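Local coordinates for protein short-chain dehydrogenase/reductase SDR (Burkholderia phymatum, PDB 5IG2) that binds NAD and probably catalyses NAD(P)-dependent oxidation or reduction at CH-OH groups, at residues M9-D13 against F250-R256; K91-N97 against E142-N148. All coordinates share one frame; numbering follows the deposited sequence.

Contact 1 of 2, residues M9-D13 against F250-R256; sequences MFEFD and FEAIAER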
loop_
_atom_site.group_PDB
_atom_site.type_symbol
_atom_site.label_atom_id
_atom_site.label_comp_id
_atom_site.label_asym_id
_atom_site.label_seq_id
_atom_site.Cartn_x
_atom_site.Cartn_y
_atom_site.Cartn_z
ATOM N N MET B 9 18.965 -44.548 33.916
ATOM C CA MET B 9 19.155 -43.110 33.749
ATOM C C MET B 9 18.568 -42.325 34.917
ATOM O O MET B 9 17.700 -42.818 35.642
ATOM C CB MET B 9 18.532 -42.626 32.439
ATOM C CG MET B 9 19.551 -42.282 31.367
ATOM S SD MET B 9 18.805 -41.869 29.776
ATOM C CE MET B 9 17.991 -40.308 30.126
ATOM N N PHE B 10 19.060 -41.098 35.094
ATOM C CA PHE B 10 18.613 -40.245 36.190
ATOM C C PHE B 10 17.214 -39.720 35.894
ATOM O O PHE B 10 16.947 -39.226 34.794
ATOM C CB PHE B 10 19.591 -39.086 36.382
ATOM C CG PHE B 10 19.376 -38.304 37.644
ATOM C CD1 PHE B 10 18.477 -37.247 37.678
ATOM C CD2 PHE B 10 20.086 -38.614 38.793
ATOM C CE1 PHE B 10 18.281 -36.528 38.847
ATOM C CE2 PHE B 10 19.901 -37.899 39.960
ATOM C CZ PHE B 10 19.000 -36.855 39.990
ATOM N N GLU B 11 16.317 -39.839 36.873
ATOM C CA GLU B 11 14.928 -39.425 36.709
ATOM C C GLU B 11 14.741 -37.996 37.211
ATOM O O GLU B 11 15.211 -37.640 38.297
ATOM C CB GLU B 11 14.000 -40.382 37.457
ATOM C CG GLU B 11 14.047 -41.807 36.924
ATOM C CD GLU B 11 13.527 -42.847 37.919
ATOM O OE1 GLU B 11 12.787 -42.480 38.871
ATOM O OE2 GLU B 11 13.867 -44.042 37.733
ATOM N N PHE B 12 14.057 -37.182 36.419
ATOM C CA PHE B 12 13.838 -35.780 36.756
ATOM C C PHE B 12 12.400 -35.454 37.132
ATOM O O PHE B 12 12.174 -34.658 38.046
ATOM C CB PHE B 12 14.260 -34.886 35.580
ATOM C CG PHE B 12 15.702 -35.034 35.189
ATOM C CD1 PHE B 12 16.692 -34.370 35.884
ATOM C CD2 PHE B 12 16.064 -35.828 34.114
ATOM C CE1 PHE B 12 18.021 -34.504 35.517
ATOM C CE2 PHE B 12 17.388 -35.963 33.743
ATOM C CZ PHE B 12 18.367 -35.297 34.444
ATOM N N ASP B 13 11.419 -36.027 36.440
ATOM C CA ASP B 13 10.034 -35.621 36.632
ATOM C C ASP B 13 9.600 -35.894 38.065
ATOM O O ASP B 13 9.755 -37.010 38.566
ATOM C CB ASP B 13 9.136 -36.366 35.650
ATOM C CG ASP B 13 7.758 -35.740 35.522
ATOM O OD1 ASP B 13 7.375 -34.939 36.402
ATOM O OD2 ASP B 13 7.054 -36.057 34.545
ATOM N N PHE B 250 21.938 -31.079 31.414
ATOM C CA PHE B 250 20.982 -32.111 31.811
ATOM C C PHE B 250 21.253 -33.441 31.101
ATOM O O PHE B 250 21.072 -34.511 31.695
ATOM C CB PHE B 250 19.555 -31.624 31.561
ATOM C CG PHE B 250 18.980 -30.827 32.708
ATOM C CD1 PHE B 250 19.341 -29.501 32.902
ATOM C CD2 PHE B 250 18.093 -31.414 33.603
ATOM C CE1 PHE B 250 18.806 -28.766 33.954
ATOM C CE2 PHE B 250 17.555 -30.690 34.653
ATOM C CZ PHE B 250 17.917 -29.359 34.827
ATOM N N GLU B 251 21.680 -33.404 29.835
ATOM C CA GLU B 251 22.085 -34.644 29.178
ATOM C C GLU B 251 23.210 -35.328 29.950
ATOM O O GLU B 251 23.190 -36.553 30.135
ATOM C CB GLU B 251 22.512 -34.371 27.732
ATOM C CG GLU B 251 21.362 -34.060 26.804
ATOM C CD GLU B 251 21.813 -33.568 25.435
ATOM O OE1 GLU B 251 23.032 -33.376 25.230
ATOM O OE2 GLU B 251 20.941 -33.361 24.564
ATOM N N ALA B 252 24.196 -34.552 30.421
ATOM C CA ALA B 252 25.291 -35.145 31.182
ATOM C C ALA B 252 24.796 -35.725 32.503
ATOM O O ALA B 252 25.202 -36.827 32.894
ATOM C CB ALA B 252 26.388 -34.107 31.427
ATOM N N ILE B 253 23.930 -34.991 33.212
ATOM C CA ILE B 253 23.367 -35.501 34.463
ATOM C C ILE B 253 22.651 -36.818 34.221
ATOM O O ILE B 253 22.791 -37.773 34.996
ATOM C CB ILE B 253 22.405 -34.478 35.094
ATOM C CG1 ILE B 253 23.108 -33.160 35.432
ATOM C CG2 ILE B 253 21.742 -35.073 36.327
ATOM C CD1 ILE B 253 22.110 -32.059 35.798
ATOM N N ALA B 254 21.862 -36.881 33.140
ATOM C CA ALA B 254 21.087 -38.079 32.839
ATOM C C ALA B 254 21.974 -39.318 32.788
ATOM O O ALA B 254 21.589 -40.387 33.272
ATOM C CB ALA B 254 20.347 -37.885 31.518
ATOM N N GLU B 255 23.171 -39.188 32.216
ATOM C CA GLU B 255 24.119 -40.289 32.126
ATOM C C GLU B 255 25.172 -40.234 33.227
ATOM O O GLU B 255 26.129 -41.022 33.204
ATOM C CB GLU B 255 24.774 -40.301 30.741
ATOM C CG GLU B 255 25.394 -38.988 30.331
ATOM C CD GLU B 255 25.881 -38.993 28.888
ATOM O OE1 GLU B 255 27.115 -39.096 28.665
ATOM O OE2 GLU B 255 25.022 -38.894 27.980
ATOM N N ARG B 256 25.005 -39.319 34.184
ATOM C CA ARG B 256 25.901 -39.162 35.331
ATOM C C ARG B 256 27.347 -38.987 34.892
ATOM O O ARG B 256 28.275 -39.496 35.519
ATOM C CB ARG B 256 25.752 -40.332 36.309
ATOM C CG ARG B 256 24.375 -40.363 36.984
ATOM C CD ARG B 256 24.279 -41.477 37.999
ATOM N NE ARG B 256 22.972 -41.528 38.654
ATOM C CZ ARG B 256 21.904 -42.150 38.149
ATOM N NH1 ARG B 256 21.978 -42.756 36.971
ATOM N NH2 ARG B 256 20.757 -42.164 38.817
#
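Phe12 and Phe10 reach from the N-terminal loop toward the last turn of helix 242-254, Phe12 meeting Phe250, Ile253 and Ala254, and Phe10 meeting Ile253 and Arg256. The Phe12 ring slants against that of Phe250, with planes 49° apart: Phe250 CD2 lies over one face of Phe12 and comes to 3.6 Å from its CE1. At the edge of the same ring, CE1 and CZ meet the CG2 methyl of Ile253 near the ring plane, CE1 at 3.9 Å. With CG beside the carbonyl carbon (chi1 -169°), the Phe10 ring sits between Ile253 and Arg256. CG2 of Ile253 sits over one face, 4.1 Å from Phe10 CD1, while the extended Arg256 side chain crosses Phe10 at about a right angle and brings NH2 to 3.6 Å from CD2. With guanidinium and ring planes 63° apart, this is an oblique contact and not a flat stack.

Between these groups a single backbone bond ties loop to helix: Phe10 N donates to Ala254 O over 3.2 Å, nearly straight and onto a carbonyl lone pair. Met9 lies beside this bond, bending at chi3 to put CE 3.7 Å from Ala254 CB. The acceptor belongs to a helix end closed by a Schellman motif, with Arg256 in positive phi as its C-prime residue. Deeper in, Phe12, Phe250 and Ile253 rest on Leu94 of strand 94-97, and Phe10 and Ile253 on His145 of strand 144-149, so the loop leading to strand 16-20 and the end of helix 242-254 pack on one face of the central sheet.

Contact 2 of 2, residues K91-N97 against E142-N148; sequences KVHLLFN and EAAHIVN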
loop_
_atom_site.group_PDB
_atom_site.type_symbol
_atom_site.label_atom_id
_atom_site.label_comp_id
_atom_site.label_asym_id
_atom_site.label_seq_id
_atom_site.Cartn_x
_atom_site.Cartn_y
_atom_site.Cartn_z
ATOM N N LYS B 91 12.285 -32.851 49.905
ATOM C CA LYS B 91 13.426 -33.562 49.348
ATOM C C LYS B 91 14.271 -32.570 48.564
ATOM O O LYS B 91 13.785 -31.520 48.139
ATOM C CB LYS B 91 13.002 -34.695 48.398
ATOM C CG LYS B 91 11.962 -35.680 48.921
ATOM C CD LYS B 91 12.608 -36.807 49.708
ATOM C CE LYS B 91 11.604 -37.916 50.024
ATOM N NZ LYS B 91 11.090 -38.590 48.789
ATOM N N VAL B 92 15.541 -32.922 48.362
ATOM C CA VAL B 92 16.407 -32.256 47.392
ATOM C C VAL B 92 17.106 -33.340 46.578
ATOM O O VAL B 92 17.799 -34.191 47.144
ATOM C CB VAL B 92 17.444 -31.338 48.062
ATOM C CG1 VAL B 92 18.313 -30.680 46.997
ATOM C CG2 VAL B 92 16.764 -30.292 48.929
ATOM N N HIS B 93 16.925 -33.318 45.258
ATOM C CA HIS B 93 17.525 -34.333 44.403
ATOM C C HIS B 93 18.619 -33.808 43.501
ATOM O O HIS B 93 19.541 -34.555 43.164
ATOM C CB HIS B 93 16.460 -34.996 43.530
ATOM C CG HIS B 93 15.395 -35.677 44.317
ATOM N ND1 HIS B 93 14.143 -35.138 44.489
ATOM C CD2 HIS B 93 15.404 -36.842 45.005
ATOM C CE1 HIS B 93 13.415 -35.955 45.229
ATOM N NE2 HIS B 93 14.158 -36.995 45.558
ATOM N N LEU B 94 18.524 -32.550 43.098
ATOM C CA LEU B 94 19.483 -31.940 42.193
ATOM C C LEU B 94 19.903 -30.597 42.770
ATOM O O LEU B 94 19.047 -29.775 43.108
ATOM C CB LEU B 94 18.851 -31.774 40.808
ATOM C CG LEU B 94 19.728 -31.495 39.600
ATOM C CD1 LEU B 94 20.930 -32.425 39.574
ATOM C CD2 LEU B 94 18.882 -31.652 38.343
ATOM N N LEU B 95 21.212 -30.379 42.888
ATOM C CA LEU B 95 21.746 -29.116 43.381
ATOM C C LEU B 95 22.693 -28.551 42.340
ATOM O O LEU B 95 23.644 -29.227 41.937
ATOM C CB LEU B 95 22.483 -29.293 44.713
ATOM C CG LEU B 95 23.248 -28.050 45.199
ATOM C CD1 LEU B 95 22.283 -26.912 45.543
ATOM C CD2 LEU B 95 24.129 -28.376 46.397
ATOM N N PHE B 96 22.438 -27.315 41.917
ATOM C CA PHE B 96 23.327 -26.585 41.011
ATOM C C PHE B 96 24.011 -25.486 41.820
ATOM O O PHE B 96 23.396 -24.453 42.102
ATOM C CB PHE B 96 22.555 -25.975 39.837
ATOM C CG PHE B 96 21.982 -26.975 38.874
ATOM C CD1 PHE B 96 20.741 -27.538 39.090
ATOM C CD2 PHE B 96 22.668 -27.311 37.720
ATOM C CE1 PHE B 96 20.207 -28.444 38.191
ATOM C CE2 PHE B 96 22.138 -28.217 36.818
ATOM C CZ PHE B 96 20.904 -28.782 37.052
ATOM N N ASN B 97 25.278 -25.696 42.195
ATOM C CA ASN B 97 26.069 -24.643 42.850
ATOM C C ASN B 97 26.666 -23.791 41.735
ATOM O O ASN B 97 27.782 -24.027 41.262
ATOM C CB ASN B 97 27.156 -25.218 43.758
ATOM C CG ASN B 97 26.598 -25.983 44.959
ATOM O OD1 ASN B 97 25.800 -25.459 45.738
ATOM N ND2 ASN B 97 27.035 -27.227 45.116
ATOM N N GLU B 142 18.155 -41.992 48.074
ATOM C CA GLU B 142 17.596 -41.807 46.748
ATOM C C GLU B 142 18.692 -41.315 45.821
ATOM O O GLU B 142 19.695 -40.750 46.261
ATOM C CB GLU B 142 16.446 -40.796 46.743
ATOM C CG GLU B 142 15.193 -41.267 47.420
ATOM C CD GLU B 142 14.088 -40.238 47.339
ATOM O OE1 GLU B 142 13.540 -39.881 48.405
ATOM O OE2 GLU B 142 13.773 -39.782 46.216
ATOM N N ALA B 143 18.481 -41.538 44.525
ATOM C CA ALA B 143 19.351 -40.944 43.520
ATOM C C ALA B 143 19.360 -39.430 43.680
ATOM O O ALA B 143 18.305 -38.797 43.801
ATOM C CB ALA B 143 18.886 -41.329 42.117
ATOM N N ALA B 144 20.558 -38.853 43.708
ATOM C CA ALA B 144 20.710 -37.410 43.798
ATOM C C ALA B 144 22.019 -37.036 43.126
ATOM O O ALA B 144 22.885 -37.887 42.902
ATOM C CB ALA B 144 20.675 -36.920 45.252
ATOM N N HIS B 145 22.160 -35.750 42.802
ATOM C CA HIS B 145 23.301 -35.310 42.008
ATOM C C HIS B 145 23.571 -33.834 42.279
ATOM O O HIS B 145 22.638 -33.026 42.348
ATOM C CB HIS B 145 23.041 -35.546 40.509
ATOM C CG HIS B 145 24.275 -35.795 39.699
ATOM N ND1 HIS B 145 24.900 -37.022 39.652
ATOM C CD2 HIS B 145 24.987 -34.979 38.885
ATOM C CE1 HIS B 145 25.946 -36.951 38.849
ATOM N NE2 HIS B 145 26.024 -35.720 38.374
ATOM N N ILE B 146 24.852 -33.497 42.414
ATOM C CA ILE B 146 25.322 -32.133 42.632
ATOM C C ILE B 146 26.131 -31.693 41.418
ATOM O O ILE B 146 27.086 -32.375 41.022
ATOM C CB ILE B 146 26.179 -32.045 43.903
ATOM C CG1 ILE B 146 25.343 -32.430 45.132
ATOM C CG2 ILE B 146 26.848 -30.654 43.997
ATOM C CD1 ILE B 146 26.165 -32.655 46.377
ATOM N N VAL B 147 25.770 -30.548 40.841
ATOM C CA VAL B 147 26.491 -29.976 39.710
ATOM C C VAL B 147 27.099 -28.655 40.144
ATOM O O VAL B 147 26.374 -27.739 40.565
ATOM C CB VAL B 147 25.587 -29.761 38.495
ATOM C CG1 VAL B 147 26.404 -29.137 37.394
ATOM C CG2 VAL B 147 24.958 -31.081 38.051
ATOM N N ASN B 148 28.419 -28.548 40.018
ATOM C CA ASN B 148 29.148 -27.321 40.317
ATOM C C ASN B 148 29.577 -26.660 39.016
ATOM O O ASN B 148 30.198 -27.305 38.163
ATOM C CB ASN B 148 30.375 -27.611 41.189
ATOM C CG ASN B 148 29.999 -28.148 42.551
ATOM O OD1 ASN B 148 28.884 -27.917 43.037
ATOM N ND2 ASN B 148 30.923 -28.870 43.177
#
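Strands 94-97 and 144-148 are parallel neighbours in the central sheet of the Rossmann fold, their directions 13° apart and their axes 4.7 Å apart at closest approach. The backbone ladder begins with His145 N on His93 O, passes through Leu95 N on His145 O and Val147 N on Leu95 O (2.7 Å), and ends with Asn97 N on Val147 O. Leu95, His145 and Val147 thus each use both N and O.

Just before the two strands start, Glu142 holds two basic side chains with separate oxygens. Lys91 bends at chi2 and chi4 to bring NZ 2.8 Å from the syn side of Glu142 OE1, a salt bridge. His93 NE2 donates to OE2 at 2.9 Å, reaching it from above the carboxylate plane, with ring and carboxylate 50° apart. At its other nitrogen, ND1, His93 bonds to the backbone N of Val16, which helps fix the ring's rotation and links this polar cluster to the next strand.

Paired residues point the same way. Phe96 lies alongside Val147, CD2 to CB 3.9 Å, on the face that meets helix 242-254; on that face too, His145 NE2 bonds to Ser192 OG. The other face carries Leu95 and Ile146, which both pack on Met137 of helix 112-140. On that side the buried amides of Asn97 and Asn148 also lie side by side, 38° apart: Asn97 ND2, with the acceptor in its own amide plane, gives a 2.9 Å bond to Asn148 OD1. Asn148 ND2 in turn bonds to Thr175 OG1. Helix 112-140 joins the two strands in a beta-alpha-beta crossover, the repeating connection of the SDR Rossmann fold.

Contact 1 and contact 2 share one hydrophobic interface, their centres 11 Å apart. Ile253 CD1 sits 3.7 Å from Phe96 CZ and 3.8 Å from Val147 CG2, so one isoleucine of helix 242-254 touches both strands of contact 2; Phe250 CE1 also reaches Phe96 CZ, at 3.7 Å. Farther along, Arg256 NH2 lies 3.9 Å from Ala143 CB. In sequence, the 91-97 and 142-148 segments both fall between the two halves of contact 1. Contact 2 is nearer the cofactor: the Asn97 side chain is about 8 Å from the bound NAD, against about 13 Å for Phe250, and the Phe96 side chain is about 4 Å from that of Asn98, which binds NAD.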